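Local coordinates for protein DOA1 (Saccharomyces cerevisiae, PDB 3ODT) that probably binds ubiquitin through its seven-bladed WD40 beta-propeller domain and so takes part in regulating the turnover of F-box proteins, at residues A[27-32]-A[275-280]; A[123-128]-A[135-140]; A[181-186]-A[198-203]; A[35-40]-A[61-66]. All blocks are in the same frame, centred on the assembly; numbering follows the deposited sequence. Where two conformers were deposited one is given.

Interaction 1. Residues A[27-32]-A[275-280]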
loop_
_atom_site.group_PDB
_atom_site.type_symbol
_atom_site.label_atom_id
_atom_site.label_comp_id
_atom_site.label_asym_id
_atom_site.label_seq_id
_atom_site.Cartn_x
_atom_site.Cartn_y
_atom_site.Cartn_z
ATOM N N VAL A 27 -2.729 5.766 10.619
ATOM C CA VAL A 27 -3.085 7.161 10.739
ATOM C C VAL A 27 -2.164 7.768 11.799
ATOM O O VAL A 27 -1.495 8.780 11.569
ATOM C CB VAL A 27 -4.549 7.304 11.106
ATOM C CG1 VAL A 27 -4.862 8.733 11.515
ATOM C CG2 VAL A 27 -5.416 6.860 9.922
ATOM N N ASP A 28 -2.168 7.168 12.982
ATOM C CA ASP A 28 -1.150 7.447 13.993
ATOM C C ASP A 28 -0.979 6.204 14.860
ATOM O O ASP A 28 -1.576 5.170 14.554
ATOM C CB ASP A 28 -1.442 8.716 14.788
ATOM C CG ASP A 28 -2.726 8.651 15.593
ATOM O OD1 ASP A 28 -3.050 7.617 16.197
ATOM O OD2 ASP A 28 -3.415 9.691 15.661
ATOM N N ASP A 29 -0.188 6.269 15.926
ATOM C CA ASP A 29 0.055 5.078 16.722
ATOM C C ASP A 29 -1.200 4.554 17.442
ATOM O O ASP A 29 -1.193 3.451 17.982
ATOM C CB ASP A 29 1.119 5.344 17.758
ATOM C CG ASP A 29 2.478 5.576 17.166
ATOM O OD1 ASP A 29 2.736 5.319 15.965
ATOM O OD2 ASP A 29 3.330 6.061 17.934
ATOM N N SER A 30 -2.263 5.345 17.460
ATOM C CA SER A 30 -3.519 4.935 18.083
ATOM C C SER A 30 -4.688 4.816 17.094
ATOM O O SER A 30 -5.831 4.622 17.506
ATOM C CB SER A 30 -3.932 5.890 19.212
ATOM O OG SER A 30 -4.303 7.180 18.709
ATOM N N LYS A 31 -4.403 4.938 15.811
ATOM C CA LYS A 31 -5.473 4.922 14.832
ATOM C C LYS A 31 -4.982 4.272 13.547
ATOM O O LYS A 31 -3.946 4.668 13.002
ATOM C CB LYS A 31 -5.925 6.350 14.484
ATOM C CG LYS A 31 -6.678 7.088 15.573
ATOM C CD LYS A 31 -7.261 8.430 15.085
ATOM C CE LYS A 31 -8.166 9.080 16.135
ATOM N NZ LYS A 31 -7.479 9.256 17.426
ATOM N N VAL A 32 -5.763 3.324 13.040
ATOM C CA VAL A 32 -5.483 2.721 11.756
ATOM C C VAL A 32 -6.781 2.662 10.953
ATOM O O VAL A 32 -7.892 2.657 11.514
ATOM C CB VAL A 32 -4.833 1.336 11.868
ATOM C CG1 VAL A 32 -3.565 1.383 12.751
ATOM C CG2 VAL A 32 -5.792 0.294 12.377
HETATM N N MSE A 275 3.191 1.512 11.367
HETATM C CA MSE A 275 3.100 2.615 12.303
HETATM C C MSE A 275 4.460 3.245 12.520
HETATM O O MSE A 275 5.505 2.613 12.293
HETATM C CB MSE A 275 2.582 2.137 13.657
HETATM C CG MSE A 275 1.157 2.487 13.937
HETATM SE SE MSE A 275 0.555 1.454 15.446
HETATM C CE MSE A 275 -0.122 0.016 14.359
ATOM N N SER A 276 4.457 4.481 13.001
ATOM C CA SER A 276 5.716 5.141 13.321
ATOM C C SER A 276 6.499 4.454 14.414
ATOM O O SER A 276 7.718 4.635 14.488
ATOM C CB SER A 276 5.463 6.602 13.715
ATOM O OG SER A 276 4.982 6.733 15.042
ATOM N N ASN A 277 5.799 3.690 15.276
ATOM C CA ASN A 277 6.441 3.024 16.401
ATOM C C ASN A 277 6.970 1.643 16.021
ATOM O O ASN A 277 7.420 0.883 16.873
ATOM C CB ASN A 277 5.498 2.939 17.595
ATOM C CG ASN A 277 4.272 2.102 17.317
ATOM O OD1 ASN A 277 4.160 1.436 16.303
ATOM N ND2 ASN A 277 3.333 2.165 18.220
ATOM N N GLY A 278 6.875 1.321 14.735
ATOM C CA GLY A 278 7.346 0.058 14.221
ATOM C C GLY A 278 6.298 -1.050 14.120
ATOM O O GLY A 278 6.566 -2.081 13.531
ATOM N N ASP A 279 5.117 -0.861 14.694
ATOM C CA ASP A 279 4.108 -1.902 14.631
ATOM C C ASP A 279 3.642 -2.102 13.197
ATOM O O ASP A 279 3.629 -1.162 12.398
ATOM C CB ASP A 279 2.927 -1.591 15.552
ATOM C CG ASP A 279 3.260 -1.802 17.024
ATOM O OD1 ASP A 279 4.446 -1.940 17.389
ATOM O OD2 ASP A 279 2.289 -1.827 17.832
ATOM N N ILE A 280 3.264 -3.329 12.888
ATOM C CA ILE A 280 2.875 -3.703 11.533
ATOM C C ILE A 280 1.374 -3.963 11.468
ATOM O O ILE A 280 0.840 -4.702 12.293
ATOM C CB ILE A 280 3.646 -4.943 11.028
ATOM C CG1 ILE A 280 5.140 -4.622 10.913
ATOM C CG2 ILE A 280 3.097 -5.362 9.692
ATOM C CD1 ILE A 280 6.020 -5.837 10.688
#
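Asp29 reaches across a junction between two propeller blades and meets Met275, Ser276 and Asn277 with its carboxylate. Each side is a type I beta turn between two strands of its blade: the turn 28-31 comes after strand 21-26, and the turn at Met275 to Gly278 comes after strand 269-274. In the blade that holds Met275, the N-terminal strand 9-14 supplies the outer edge, as in the closure of WD40 propellers. The one hydrogen bond between the segments runs from Ser276 OG to Asp29 OD1 (2.8 Å), arriving on the syn side and 18° out of the carboxylate plane. The same carboxylate stacks on the amide of Asn277, their planes 17° apart, with Asp29 CG 3.7 Å from Asn277 ND2. That amide is held by an Asx turn, in which Asn277 OD1 accepts from Asp279 N at 3.0 Å. An alanine in place of Asp29 would probably leave Ser276 OG without this acceptor and the amide of Asn277 without its stacked partner. Met275 is built as selenomethionine; in the conformer given, SE lies 3.7 Å from Asp29 O, a contact that is doubtful because a second conformer exists. Deeper in the interface lies Val32, which also touches Ile281 of the neighbouring blade. Within its own turn, Asp28 closes a second Asx turn. Its OD1 takes two donors from Ser30, the backbone N at 2.7 Å on the anti side and OG at 2.8 Å on the syn side.

Interaction 2. Residues A[123-128]-A[135-140]; sequences DKTAKV and VYNLQA
The Tyr136 ring carries Val135 CG1 over the centre of one face, 3.5 Å above its plane, and meets Val128 across the strands at its edge, where CD2 lies 4.1 Å from Val128 CB. All three residues belong to the antiparallel hairpin of strands 125-130 and 133-139, the outer pair of a WD40 blade. Ala126 with Leu138 and Val128 with Tyr136 are hydrogen-bonded pairs. A classic bulge at Val135 and Tyr136 lets both backbone N atoms donate to Val128 O. Ala126, Val128 and Leu138 share the face packed on Phe158 and Thr160 of the next blade.

The other face is polar. Lys127 and Asn137 lie side by side, and a bend at chi4 (45°) turns NZ to Asn137 OD1 (2.8 Å), 48° above the carbonyl plane. NZ also donates to Thr125 OG1 (2.9 Å), which in turn donates to Asp123 OD1 (2.7 Å). Asp123 OD2 meets His103 ND1, the His-Asp pairing familiar from WD repeats. A methionine in place of Lys127 would probably leave Asn137 OD1 and Thr125 OG1 without their shared donor and break the polar chain between the strands. Asn137 is held from its other end as well: ND2 gives a hydrogen to Gln139 OE1 at 3.0 Å, nearly in its own amide plane.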
loop_
_atom_site.group_PDB
_atom_site.type_symbol
_atom_site.label_atom_id
_atom_site.label_comp_id
_atom_site.label_asym_id
_atom_site.label_seq_id
_atom_site.Cartn_x
_atom_site.Cartn_y
_atom_site.Cartn_z
ATOM N N ASP A 123 -7.146 1.047 -15.287
ATOM C CA ASP A 123 -7.330 1.791 -16.551
ATOM C C ASP A 123 -5.996 2.037 -17.269
ATOM O O ASP A 123 -5.951 2.646 -18.332
ATOM C CB ASP A 123 -8.137 3.092 -16.381
ATOM C CG ASP A 123 -7.398 4.171 -15.637
ATOM O OD1 ASP A 123 -6.189 4.033 -15.386
ATOM O OD2 ASP A 123 -8.061 5.193 -15.326
ATOM N N LYS A 124 -4.924 1.527 -16.686
ATOM C CA LYS A 124 -3.549 1.528 -17.246
ATOM C C LYS A 124 -2.818 2.836 -17.072
ATOM O O LYS A 124 -1.806 3.026 -17.646
ATOM C CB LYS A 124 -3.516 1.079 -18.718
ATOM C CG LYS A 124 -4.290 -0.179 -18.962
ATOM C CD LYS A 124 -4.174 -0.605 -20.450
ATOM C CE LYS A 124 -5.072 -1.813 -20.686
ATOM N NZ LYS A 124 -5.509 -1.896 -22.098
ATOM N N THR A 125 -3.385 3.681 -16.213
ATOM C CA THR A 125 -2.745 4.932 -15.854
ATOM C C THR A 125 -2.476 5.044 -14.363
ATOM O O THR A 125 -3.034 4.300 -13.552
ATOM C CB THR A 125 -3.625 6.164 -16.244
ATOM O OG1 THR A 125 -4.693 6.318 -15.292
ATOM C CG2 THR A 125 -4.193 6.021 -17.649
ATOM N N ALA A 126 -1.591 5.970 -14.012
ATOM C CA ALA A 126 -1.528 6.511 -12.659
ATOM C C ALA A 126 -1.903 7.966 -12.818
ATOM O O ALA A 126 -1.718 8.553 -13.908
ATOM C CB ALA A 126 -0.156 6.389 -12.065
ATOM N N LYS A 127 -2.435 8.562 -11.754
ATOM C CA LYS A 127 -2.820 9.952 -11.810
ATOM C C LYS A 127 -2.250 10.640 -10.596
ATOM O O LYS A 127 -2.209 10.083 -9.492
ATOM C CB LYS A 127 -4.340 10.111 -11.894
ATOM C CG LYS A 127 -4.878 9.804 -13.315
ATOM C CD LYS A 127 -6.403 9.761 -13.396
ATOM C CE LYS A 127 -6.886 9.673 -14.846
ATOM N NZ LYS A 127 -6.194 8.708 -15.732
ATOM N N VAL A 128 -1.822 11.876 -10.800
ATOM C CA VAL A 128 -1.237 12.678 -9.739
ATOM C C VAL A 128 -2.147 13.871 -9.494
ATOM O O VAL A 128 -2.519 14.616 -10.437
ATOM C CB VAL A 128 0.145 13.213 -10.144
ATOM C CG1 VAL A 128 0.720 14.157 -9.047
ATOM C CG2 VAL A 128 1.073 12.068 -10.440
ATOM N N VAL A 135 -3.482 16.864 -11.800
ATOM C CA VAL A 135 -2.371 17.631 -12.323
ATOM C C VAL A 135 -1.637 16.906 -13.457
ATOM O O VAL A 135 -1.304 17.514 -14.490
ATOM C CB VAL A 135 -1.383 17.966 -11.221
ATOM C CG1 VAL A 135 -0.174 18.700 -11.805
ATOM C CG2 VAL A 135 -2.063 18.810 -10.152
ATOM N N TYR A 136 -1.330 15.621 -13.245
ATOM C CA TYR A 136 -0.718 14.800 -14.290
ATOM C C TYR A 136 -1.445 13.477 -14.466
ATOM O O TYR A 136 -1.702 12.745 -13.495
ATOM C CB TYR A 136 0.759 14.512 -13.992
ATOM C CG TYR A 136 1.597 15.727 -13.673
ATOM C CD1 TYR A 136 1.851 16.690 -14.622
ATOM C CD2 TYR A 136 2.191 15.865 -12.441
ATOM C CE1 TYR A 136 2.627 17.782 -14.340
ATOM C CE2 TYR A 136 2.983 16.955 -12.147
ATOM C CZ TYR A 136 3.190 17.906 -13.098
ATOM O OH TYR A 136 3.958 18.998 -12.816
ATOM N N ASN A 137 -1.711 13.151 -15.730
ATOM C CA ASN A 137 -2.164 11.837 -16.142
ATOM C C ASN A 137 -0.952 11.061 -16.686
ATOM O O ASN A 137 -0.366 11.447 -17.706
ATOM C CB ASN A 137 -3.222 11.974 -17.231
ATOM C CG ASN A 137 -3.766 10.646 -17.664
ATOM O OD1 ASN A 137 -3.881 9.731 -16.863
ATOM N ND2 ASN A 137 -4.067 10.522 -18.946
ATOM N N LEU A 138 -0.570 9.998 -16.004
ATOM C CA LEU A 138 0.589 9.198 -16.380
ATOM C C LEU A 138 0.117 8.016 -17.217
ATOM O O LEU A 138 -0.232 6.960 -16.698
ATOM C CB LEU A 138 1.315 8.703 -15.131
ATOM C CG LEU A 138 1.656 9.746 -14.050
ATOM C CD1 LEU A 138 2.577 9.180 -12.982
ATOM C CD2 LEU A 138 2.282 11.000 -14.631
ATOM N N GLN A 139 0.110 8.245 -18.519
ATOM C CA GLN A 139 -0.427 7.345 -19.517
ATOM C C GLN A 139 0.728 6.867 -20.415
ATOM O O GLN A 139 1.329 7.662 -21.146
ATOM C CB GLN A 139 -1.511 8.089 -20.331
ATOM C CG GLN A 139 -2.404 7.194 -21.217
ATOM C CD GLN A 139 -3.692 7.907 -21.679
ATOM O OE1 GLN A 139 -4.551 8.263 -20.860
ATOM N NE2 GLN A 139 -3.832 8.103 -22.991
ATOM N N ALA A 140 1.027 5.574 -20.326
ATOM C CA ALA A 140 2.117 4.971 -21.080
ATOM C C ALA A 140 2.108 3.445 -20.969
ATOM O O ALA A 140 2.354 2.747 -21.952
ATOM C CB ALA A 140 3.455 5.529 -20.617
#

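Interaction 3. Residues A[181-186]-A[198-203]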
loop_
_atom_site.group_PDB
_atom_site.type_symbol
_atom_site.label_atom_id
_atom_site.label_comp_id
_atom_site.label_asym_id
_atom_site.label_seq_id
_atom_site.Cartn_x
_atom_site.Cartn_y
_atom_site.Cartn_z
ATOM N N GLY A 181 13.887 -4.818 -17.061
ATOM C CA GLY A 181 14.690 -5.975 -16.673
ATOM C C GLY A 181 14.653 -6.393 -15.207
ATOM O O GLY A 181 15.510 -7.172 -14.765
ATOM N N ILE A 182 13.675 -5.897 -14.460
ATOM C CA ILE A 182 13.615 -6.159 -13.019
ATOM C C ILE A 182 12.791 -7.410 -12.728
ATOM O O ILE A 182 13.227 -8.276 -11.968
ATOM C CB ILE A 182 13.036 -4.958 -12.259
ATOM C CG1 ILE A 182 13.776 -3.694 -12.693
ATOM C CG2 ILE A 182 13.153 -5.179 -10.746
ATOM C CD1 ILE A 182 15.263 -3.730 -12.443
ATOM N N HIS A 183 11.599 -7.493 -13.318
ATOM C CA HIS A 183 10.764 -8.671 -13.184
ATOM C C HIS A 183 10.283 -9.093 -14.550
ATOM O O HIS A 183 10.002 -8.236 -15.395
ATOM C CB HIS A 183 9.544 -8.351 -12.340
ATOM C CG HIS A 183 9.863 -7.966 -10.932
ATOM N ND1 HIS A 183 9.842 -6.659 -10.499
ATOM C CD2 HIS A 183 10.206 -8.715 -9.861
ATOM C CE1 HIS A 183 10.137 -6.618 -9.207
ATOM N NE2 HIS A 183 10.379 -7.852 -8.806
ATOM N N ASN A 184 10.141 -10.399 -14.755
ATOM C CA ASN A 184 9.547 -10.931 -15.976
ATOM C C ASN A 184 8.104 -11.368 -15.729
ATOM O O ASN A 184 7.647 -12.379 -16.260
ATOM C CB ASN A 184 10.371 -12.103 -16.509
ATOM C CG ASN A 184 9.992 -12.486 -17.926
ATOM O OD1 ASN A 184 9.549 -11.646 -18.710
ATOM N ND2 ASN A 184 10.163 -13.760 -18.261
ATOM N N ASP A 185 7.397 -10.591 -14.913
ATOM C CA ASP A 185 6.035 -10.889 -14.530
ATOM C C ASP A 185 5.433 -9.582 -14.036
ATOM O O ASP A 185 6.110 -8.550 -13.971
ATOM C CB ASP A 185 6.007 -11.936 -13.413
ATOM C CG ASP A 185 4.707 -12.760 -13.370
ATOM O OD1 ASP A 185 3.638 -12.312 -13.864
ATOM O OD2 ASP A 185 4.754 -13.855 -12.760
ATOM N N VAL A 186 4.154 -9.637 -13.718
ATOM C CA VAL A 186 3.400 -8.486 -13.260
ATOM C C VAL A 186 4.096 -7.849 -12.063
ATOM O O VAL A 186 4.447 -8.547 -11.112
ATOM C CB VAL A 186 2.013 -8.965 -12.831
ATOM C CG1 VAL A 186 1.259 -7.861 -12.107
ATOM C CG2 VAL A 186 1.231 -9.572 -14.026
ATOM N N PHE A 198 14.823 2.230 -5.295
ATOM C CA PHE A 198 13.502 1.735 -4.964
ATOM C C PHE A 198 13.523 0.235 -4.761
ATOM O O PHE A 198 14.465 -0.441 -5.168
ATOM C CB PHE A 198 12.466 2.172 -6.033
ATOM C CG PHE A 198 12.604 1.487 -7.373
ATOM C CD1 PHE A 198 12.044 0.226 -7.596
ATOM C CD2 PHE A 198 13.255 2.115 -8.425
ATOM C CE1 PHE A 198 12.158 -0.397 -8.853
ATOM C CE2 PHE A 198 13.388 1.480 -9.681
ATOM C CZ PHE A 198 12.830 0.244 -9.901
ATOM N N ILE A 199 12.484 -0.282 -4.088
ATOM C CA ILE A 199 12.230 -1.710 -4.062
ATOM C C ILE A 199 10.937 -1.984 -4.796
ATOM O O ILE A 199 10.000 -1.187 -4.747
ATOM C CB ILE A 199 12.222 -2.308 -2.654
ATOM C CG1 ILE A 199 11.198 -1.612 -1.784
ATOM C CG2 ILE A 199 13.594 -2.111 -2.016
ATOM C CD1 ILE A 199 10.905 -2.399 -0.487
ATOM N N SER A 200 10.875 -3.108 -5.496
ATOM C CA SER A 200 9.664 -3.517 -6.182
ATOM C C SER A 200 9.388 -4.971 -5.817
ATOM O O SER A 200 10.293 -5.710 -5.422
ATOM C CB SER A 200 9.836 -3.415 -7.693
ATOM O OG SER A 200 10.979 -4.132 -8.103
ATOM N N CYS A 201 8.137 -5.374 -5.956
ATOM C CA CYS A 201 7.757 -6.767 -5.796
ATOM C C CYS A 201 6.777 -7.166 -6.877
ATOM O O CYS A 201 6.163 -6.300 -7.542
ATOM C CB CYS A 201 7.159 -7.026 -4.401
ATOM S SG CYS A 201 5.549 -6.278 -4.115
ATOM N N SER A 202 6.617 -8.477 -7.042
ATOM C CA SER A 202 5.995 -8.988 -8.233
ATOM C C SER A 202 5.264 -10.318 -8.043
ATOM O O SER A 202 5.464 -11.040 -7.056
ATOM C CB SER A 202 7.119 -9.111 -9.277
ATOM O OG SER A 202 6.792 -9.863 -10.434
ATOM N N ASN A 203 4.420 -10.652 -9.014
ATOM C CA ASN A 203 3.826 -11.978 -9.066
ATOM C C ASN A 203 4.878 -13.082 -9.232
ATOM O O ASN A 203 4.570 -14.235 -9.017
ATOM C CB ASN A 203 2.859 -12.086 -10.242
ATOM C CG ASN A 203 1.510 -11.412 -9.981
ATOM O OD1 ASN A 203 1.309 -10.718 -8.969
ATOM N ND2 ASN A 203 0.579 -11.621 -10.905
#
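Val186 O is gripped by two donors at the end of the facing strand, Ser202 OG at 2.8 Å and, from the residue after it, Asn203 N at 3.0 Å. The amide comes nearly along the C=O axis, whereas the hydroxyl stands 46° above the carbonyl plane. Segment 181-186 belongs to the connection that, in a WD40 propeller, leads from the outer strand of one blade (174-179) to the innermost strand of the next (187-194). Here it lies against strand 197-202, the second strand of the blade it enters. Ser202 OG is anti to the backbone N (chi1 167°), and it also accepts from Asp204 N, so the hydroxyl links the loop to the turn that follows its strand.

Asp185 and Asn203 cross at about a right angle, their carboxylate and amide planes 82° apart. Asp185 OD2 lies 3.6 Å from Asn203 CB, a van der Waals contact with no bond between the polar ends. The carboxylate is instead held from within its own segment, where OD1 accepts from Val186 N at 2.7 Å. Beside it Val186 packs on the flat end of Asn203, whose OD1 has a weak bond to Arg188.

Ser202 CB lies over one face of the His183 ring, which is probably modelled turned over, so contacts of its individual atoms are doubtful. Ile182 covers the buried hydroxyl of Ser200, while its own carbonyl O accepts from Lys208 NZ. The closest approach of these two side chains is Ile182 CG2 to Ser200 OG, 3.6 Å.

Interaction 4. Residues A[35-40]-A[61-66]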
loop_
_atom_site.group_PDB
_atom_site.type_symbol
_atom_site.label_atom_id
_atom_site.label_comp_id
_atom_site.label_asym_id
_atom_site.label_seq_id
_atom_site.Cartn_x
_atom_site.Cartn_y
_atom_site.Cartn_z
ATOM N N VAL A 35 -9.829 -0.726 4.267
ATOM C CA VAL A 35 -10.912 -0.770 3.294
ATOM C C VAL A 35 -11.051 -2.187 2.790
ATOM O O VAL A 35 -10.116 -3.000 2.885
ATOM C CB VAL A 35 -10.693 0.221 2.134
ATOM C CG1 VAL A 35 -10.553 1.680 2.624
ATOM C CG2 VAL A 35 -9.496 -0.184 1.300
ATOM N N SER A 36 -12.216 -2.502 2.251
ATOM C CA SER A 36 -12.575 -3.878 2.030
ATOM C C SER A 36 -13.470 -4.027 0.816
ATOM O O SER A 36 -14.144 -3.076 0.407
ATOM C CB SER A 36 -13.301 -4.383 3.295
ATOM O OG SER A 36 -13.971 -5.602 3.102
ATOM N N ARG A 37 -13.530 -5.231 0.270
ATOM C CA ARG A 37 -14.539 -5.562 -0.724
ATOM C C ARG A 37 -15.971 -5.477 -0.183
ATOM O O ARG A 37 -16.922 -5.505 -0.968
ATOM C CB ARG A 37 -14.250 -6.927 -1.291
ATOM C CG ARG A 37 -13.030 -6.944 -2.195
ATOM C CD ARG A 37 -12.616 -8.382 -2.444
ATOM N NE ARG A 37 -13.638 -9.180 -3.114
ATOM C CZ ARG A 37 -13.727 -9.334 -4.431
ATOM N NH1 ARG A 37 -12.863 -8.726 -5.242
ATOM N NH2 ARG A 37 -14.676 -10.101 -4.945
ATOM N N ASP A 38 -16.138 -5.343 1.133
ATOM C CA ASP A 38 -17.470 -5.117 1.713
ATOM C C ASP A 38 -17.979 -3.678 1.488
ATOM O O ASP A 38 -19.099 -3.345 1.849
ATOM C CB ASP A 38 -17.552 -5.527 3.205
ATOM C CG ASP A 38 -16.769 -4.609 4.148
ATOM O OD1 ASP A 38 -16.289 -3.541 3.724
ATOM O OD2 ASP A 38 -16.660 -4.964 5.359
ATOM N N GLY A 39 -17.148 -2.843 0.875
ATOM C CA GLY A 39 -17.541 -1.512 0.490
ATOM C C GLY A 39 -17.373 -0.470 1.582
ATOM O O GLY A 39 -17.771 0.678 1.389
ATOM N N THR A 40 -16.772 -0.853 2.707
ATOM C CA THR A 40 -16.624 0.048 3.831
ATOM C C THR A 40 -15.185 0.498 4.045
ATOM O O THR A 40 -14.227 -0.200 3.661
ATOM C CB THR A 40 -17.160 -0.548 5.160
ATOM O OG1 THR A 40 -16.307 -1.612 5.613
ATOM C CG2 THR A 40 -18.588 -1.034 5.015
ATOM N N PHE A 61 -16.579 -2.342 -4.383
ATOM C CA PHE A 61 -15.421 -2.883 -3.710
ATOM C C PHE A 61 -14.419 -1.750 -3.526
ATOM O O PHE A 61 -14.201 -0.939 -4.455
ATOM C CB PHE A 61 -14.762 -3.968 -4.557
ATOM C CG PHE A 61 -15.618 -5.153 -4.835
ATOM C CD1 PHE A 61 -16.794 -5.392 -4.132
ATOM C CD2 PHE A 61 -15.237 -6.053 -5.824
ATOM C CE1 PHE A 61 -17.570 -6.509 -4.420
ATOM C CE2 PHE A 61 -16.013 -7.164 -6.102
ATOM C CZ PHE A 61 -17.176 -7.389 -5.395
ATOM N N LEU A 62 -13.816 -1.688 -2.353
ATOM C CA LEU A 62 -12.739 -0.741 -2.082
ATOM C C LEU A 62 -11.430 -1.538 -2.006
ATOM O O LEU A 62 -11.332 -2.557 -1.292
ATOM C CB LEU A 62 -12.997 0.047 -0.803
ATOM C CG LEU A 62 -14.244 0.927 -0.804
ATOM C CD1 LEU A 62 -14.398 1.628 0.519
ATOM C CD2 LEU A 62 -14.137 1.927 -1.946
ATOM N N ASN A 63 -10.450 -1.058 -2.770
ATOM C CA ASN A 63 -9.170 -1.729 -2.976
ATOM C C ASN A 63 -7.939 -0.975 -2.530
ATOM O O ASN A 63 -6.865 -1.552 -2.402
ATOM C CB ASN A 63 -9.042 -2.125 -4.436
ATOM C CG ASN A 63 -10.025 -3.217 -4.820
ATOM O OD1 ASN A 63 -10.145 -4.211 -4.116
ATOM N ND2 ASN A 63 -10.753 -3.017 -5.929
ATOM N N SER A 64 -8.096 0.321 -2.272
ATOM C CA SER A 64 -6.971 1.160 -1.910
ATOM C C SER A 64 -7.393 2.234 -0.894
ATOM O O SER A 64 -8.542 2.723 -0.893
ATOM C CB SER A 64 -6.373 1.781 -3.172
ATOM O OG SER A 64 -7.338 2.522 -3.879
ATOM N N VAL A 65 -6.426 2.622 -0.074
ATOM C CA VAL A 65 -6.616 3.665 0.929
ATOM C C VAL A 65 -5.271 4.344 1.171
ATOM O O VAL A 65 -4.199 3.723 1.017
ATOM C CB VAL A 65 -7.158 3.066 2.275
ATOM C CG1 VAL A 65 -6.091 2.216 2.974
ATOM C CG2 VAL A 65 -7.719 4.134 3.214
ATOM N N CYS A 66 -5.339 5.628 1.530
ATOM C CA CYS A 66 -4.189 6.353 2.058
ATOM C C CYS A 66 -4.709 7.453 2.967
ATOM O O CYS A 66 -5.928 7.632 3.118
ATOM C CB CYS A 66 -3.283 6.899 0.954
ATOM S SG CYS A 66 -3.983 8.245 -0.016
#
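With CG anti to the carbonyl carbon (chi1 -71°), Arg37 lays CG over a face of the Phe61 ring, and a bend at chi3 then turns NE. The pair joins neighbouring blades of the WD40 propeller, the turn after strand 31-36 on one side and the start of strand 62-68, innermost in the next blade, on the other. The guanidinium lies against the same ring in an off-centre cation-pi contact: Arg37 CZ is 4.1 Å from the centroid of Phe61, 33° off the ring normal, with the two planes 40° apart. Phe61 CE2 lies over one face of the guanidinium, 3.4 Å from Arg37 NH2.

Ser36 O accepts from Leu62 N (3.1 Å) across the contact and from Gly39 N (3.0 Å) of its own type I turn, the two donors reaching it from opposite faces of its plane. Ser36 OG accepts from Asp38 N in an ST turn and also bonds to the backbone O of Asp20, a residue that binds the calcium ion. Gly39 takes a positive phi, at which a side chain would strike the preceding carbonyl. Asp38 closes an Asx turn on Thr40; its OD2 bonds to His17, the His-Asp pairing of WD repeats, and makes a salt bridge to Arg42.

Val35, Leu62 and Val65 make the apolar part. Val35 packs CB on Leu62 CB at 3.7 Å and its CG1 on Val65 CB at the same distance, and Phe76 covers both Val35 and Leu62. At the other end of the leucine, CD1 rests 3.6 Å from Thr40 O.

How the interactions relate
The four contacts are spread round one seven-bladed propeller. Interactions 1 and 4 both use strand 31-36, one at each end, with centres about 19 Å apart: they join its blade to its two neighbours, the blade closed by the N-terminal strand and the blade that starts at 62-68. Interactions 2 and 3 lie elsewhere in the ring, the first within one blade and the second where a connecting loop enters another; their centres are about 20 Å apart. Along the chain, 4, 2 and 3 follow in series, all nested inside the long loop that interaction 1 closes. Interaction 1 thus brings parts near the two chain ends together and helps close the ring, while the others join parts near in sequence.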